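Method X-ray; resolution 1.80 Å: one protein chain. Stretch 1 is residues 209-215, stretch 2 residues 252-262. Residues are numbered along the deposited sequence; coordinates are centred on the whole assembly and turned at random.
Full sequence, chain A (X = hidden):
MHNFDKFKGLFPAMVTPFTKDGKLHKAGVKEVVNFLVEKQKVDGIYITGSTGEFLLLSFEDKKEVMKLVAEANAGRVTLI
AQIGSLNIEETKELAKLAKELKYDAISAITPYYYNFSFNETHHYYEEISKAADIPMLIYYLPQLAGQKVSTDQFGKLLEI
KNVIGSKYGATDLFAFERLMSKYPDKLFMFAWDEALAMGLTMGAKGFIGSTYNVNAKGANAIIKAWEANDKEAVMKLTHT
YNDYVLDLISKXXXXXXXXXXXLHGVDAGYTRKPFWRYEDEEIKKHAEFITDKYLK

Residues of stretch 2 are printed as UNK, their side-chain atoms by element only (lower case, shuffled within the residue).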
# COMPACT_ATOMS: atom_id res chain seq x y z
N GLY A 209 24.69 4.06 -8.20
CA GLY A 209 24.31 3.49 -6.90
C GLY A 209 25.24 3.84 -5.77
O GLY A 209 26.43 4.04 -5.96
N SER A 210 24.65 3.92 -4.57
CA SER A 210 25.39 4.24 -3.36
C SER A 210 26.45 3.17 -3.08
O SER A 210 27.54 3.48 -2.59
CB SER A 210 24.41 4.30 -2.18
OG SER A 210 23.77 3.04 -1.99
N THR A 211 26.12 1.91 -3.35
CA THR A 211 26.98 0.81 -2.89
C THR A 211 28.27 0.67 -3.71
O THR A 211 29.22 0.03 -3.26
CB THR A 211 26.23 -0.56 -2.84
OG1 THR A 211 25.93 -0.98 -4.17
CG2 THR A 211 24.94 -0.45 -2.02
N TYR A 212 28.32 1.30 -4.88
CA TYR A 212 29.52 1.22 -5.71
C TYR A 212 30.62 2.14 -5.19
O TYR A 212 31.74 2.08 -5.67
CB TYR A 212 29.24 1.55 -7.19
CG TYR A 212 28.00 0.85 -7.73
CD1 TYR A 212 27.82 -0.54 -7.53
CD2 TYR A 212 27.01 1.56 -8.41
CE1 TYR A 212 26.67 -1.20 -8.00
CE2 TYR A 212 25.85 0.91 -8.88
CZ TYR A 212 25.69 -0.47 -8.66
OH TYR A 212 24.56 -1.11 -9.12
N ASN A 213 30.28 2.99 -4.21
CA ASN A 213 31.30 3.82 -3.56
C ASN A 213 32.46 2.99 -3.00
O ASN A 213 33.61 3.44 -2.99
CB ASN A 213 30.71 4.67 -2.41
CG ASN A 213 30.03 5.95 -2.90
OD1 ASN A 213 28.78 6.06 -2.92
ND2 ASN A 213 30.83 6.95 -3.23
N VAL A 214 32.17 1.79 -2.49
CA VAL A 214 33.21 1.01 -1.82
C VAL A 214 33.30 -0.44 -2.34
O VAL A 214 34.22 -1.18 -1.97
CB VAL A 214 33.08 1.04 -0.25
CG1 VAL A 214 33.15 2.48 0.25
CG2 VAL A 214 31.77 0.35 0.20
N ASN A 215 32.37 -0.83 -3.21
CA ASN A 215 32.41 -2.17 -3.78
C ASN A 215 32.24 -2.21 -5.28
O ASN A 215 31.54 -3.10 -5.81
CB ASN A 215 31.42 -3.12 -3.09
CG ASN A 215 31.80 -4.57 -3.28
OD1 ASN A 215 32.88 -4.87 -3.83
ND2 ASN A 215 30.95 -5.48 -2.80
N UNK A 252 23.53 2.87 9.35
CA UNK A 252 23.21 3.90 8.38
C UNK A 252 24.07 3.81 7.13
O UNK A 252 25.27 3.65 7.23
N UNK A 253 23.45 3.95 5.97
CA UNK A 253 24.16 3.80 4.69
C UNK A 253 25.31 4.81 4.55
O UNK A 253 26.46 4.41 4.36
c UNK A 253 23.19 3.94 3.52
c UNK A 253 24.51 2.61 1.80
c UNK A 253 23.83 3.97 2.13
c UNK A 253 22.78 4.37 1.06
N UNK A 254 25.00 6.10 4.64
CA UNK A 254 26.05 7.11 4.41
C UNK A 254 27.14 7.06 5.49
O UNK A 254 28.34 7.21 5.18
c UNK A 254 24.98 8.82 2.85
c UNK A 254 22.39 9.39 3.23
c UNK A 254 25.46 8.52 4.28
s UNK A 254 23.39 8.07 2.50
N UNK A 255 26.73 6.82 6.74
CA UNK A 255 27.69 6.68 7.84
C UNK A 255 28.63 5.51 7.58
O UNK A 255 29.83 5.61 7.86
c UNK A 255 26.97 6.43 9.18
c UNK A 255 24.57 7.30 9.18
n UNK A 255 23.60 7.62 10.06
o UNK A 255 24.33 6.80 8.08
c UNK A 255 26.01 7.56 9.61
N UNK A 256 28.08 4.41 7.06
CA UNK A 256 28.86 3.21 6.78
C UNK A 256 29.81 3.42 5.61
O UNK A 256 30.99 3.03 5.68
o UNK A 256 27.17 1.71 7.61
c UNK A 256 27.93 2.04 6.47
N UNK A 257 29.30 4.02 4.54
CA UNK A 257 30.17 4.31 3.38
C UNK A 257 31.34 5.22 3.81
O UNK A 257 32.50 4.98 3.47
c UNK A 257 29.40 4.96 2.23
c UNK A 257 28.34 4.08 1.55
c UNK A 257 27.53 4.93 0.51
c UNK A 257 29.00 2.90 0.87
N UNK A 258 31.02 6.26 4.57
CA UNK A 258 32.06 7.21 5.00
C UNK A 258 33.07 6.52 5.91
O UNK A 258 34.27 6.69 5.73
c UNK A 258 29.48 11.43 4.05
n UNK A 258 28.84 12.73 4.55
c UNK A 258 30.06 10.54 5.17
c UNK A 258 30.89 9.43 4.57
c UNK A 258 31.44 8.45 5.64
N UNK A 259 32.58 5.70 6.83
CA UNK A 259 33.47 4.95 7.73
C UNK A 259 34.41 4.00 7.00
O UNK A 259 35.59 3.86 7.36
c UNK A 259 32.65 4.19 8.77
N UNK A 260 33.87 3.35 5.97
CA UNK A 260 34.69 2.45 5.15
C UNK A 260 35.78 3.24 4.44
O UNK A 260 36.94 2.85 4.44
c UNK A 260 34.73 0.84 3.17
c UNK A 260 33.83 1.60 4.19
c UNK A 260 32.99 0.62 5.02
c UNK A 260 31.80 -0.02 4.24
N UNK A 261 35.40 4.37 3.86
CA UNK A 261 36.39 5.23 3.23
C UNK A 261 37.45 5.68 4.23
O UNK A 261 38.64 5.57 3.93
c UNK A 261 35.74 6.42 2.54
c UNK A 261 33.29 6.72 -0.80
s UNK A 261 34.41 7.43 0.42
c UNK A 261 34.97 5.98 1.31
N UNK A 262 37.02 6.15 5.41
CA UNK A 262 37.98 6.57 6.45
C UNK A 262 38.94 5.46 6.83
O UNK A 262 40.14 5.70 7.00
c UNK A 262 36.19 9.02 8.85
c UNK A 262 34.15 7.94 9.76
n UNK A 262 35.48 8.13 9.76
n UNK A 262 33.62 7.10 10.65
c UNK A 262 36.49 8.37 7.50
c UNK A 262 37.26 7.07 7.71
n UNK A 262 33.36 8.54 8.86

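Position 252 has no side-chain atoms, so it is Gly252. It sits at the N-cap, and its O accepts the backbone N of position 256 at 2.9 Å, the first turn of the helix.

Position 253 carries four carbons forked at the second, and the fork lies against Ser210: Leu253. It points toward stretch 1, and its CD2 lies 3.5 Å from Ser210 OG, an apolar methyl packed on a hydroxyl.

Position 254 is an unbranched run of two carbons, a sulfur and a carbon: Met254. Its CB points sideways.

Position 255 has three carbons, the third bearing one oxygen and one nitrogen. This is an amide of glutamine length, Gln255, out of reach of stretch 1; its NE2 is hydrogen-bonded elsewhere in the structure.

At 256 there is one carbon and then one oxygen: Ser256. Its OG donates to Gly252 O at 2.7 Å, so the hydroxyl is spent inside its own helix.

Position 257 again shows four carbons forked at the second, and here the fork meets three residues of stretch 1: Ser210, Asn213 and Val214. It is Leu257. CD1 lies 3.4 Å from Ser210 O and CD2 3.8 Å from Val214 CG2.

Position 258 is four carbons in a row ending in nitrogen, Lys258. Its CB points away, and NZ finds its partner elsewhere in the structure.

A single carbon at 259 gives Ala259, out of reach.

Position 260 has four carbons forked at the first, one arm two carbons long, set against Val214: Ile260. Its short arm, CG2, meets Val214 CG1 at 3.7 Å.

Position 261 repeats the two carbons, sulfur and carbon of an unbranched thioether, touching Asn213 and Val214: Met261. Its CB points sideways, but an extended chain brings the end nearer: its terminal methyl, CE, packs against the side-chain amide of Asn213, while CG is 4.1 Å from Val214 CG1.

Position 262 has three carbons, a nitrogen, and a carbon bearing two more nitrogens, hence Arg262, which does not touch stretch 1.

The contact uses 253, 257, 260 and 261, a spacing that keeps returning to one side of the helix. No hydrogen bond crosses, so packing carries the contact. Val214 is its hub: it has the largest covered area, 80 Å², and touches Leu257, Ile260 and Met261. Leu257, covered by 68 Å², bridges Val214 to the turn where Asn213 N bonds Ser210 O at 3.2 Å. The rule is a branched aliphatic set against a helical stripe of apolar side chains, with the helix's polar groups turned to other work.

Stretch 2 252-262: GLMQSLKAIMR
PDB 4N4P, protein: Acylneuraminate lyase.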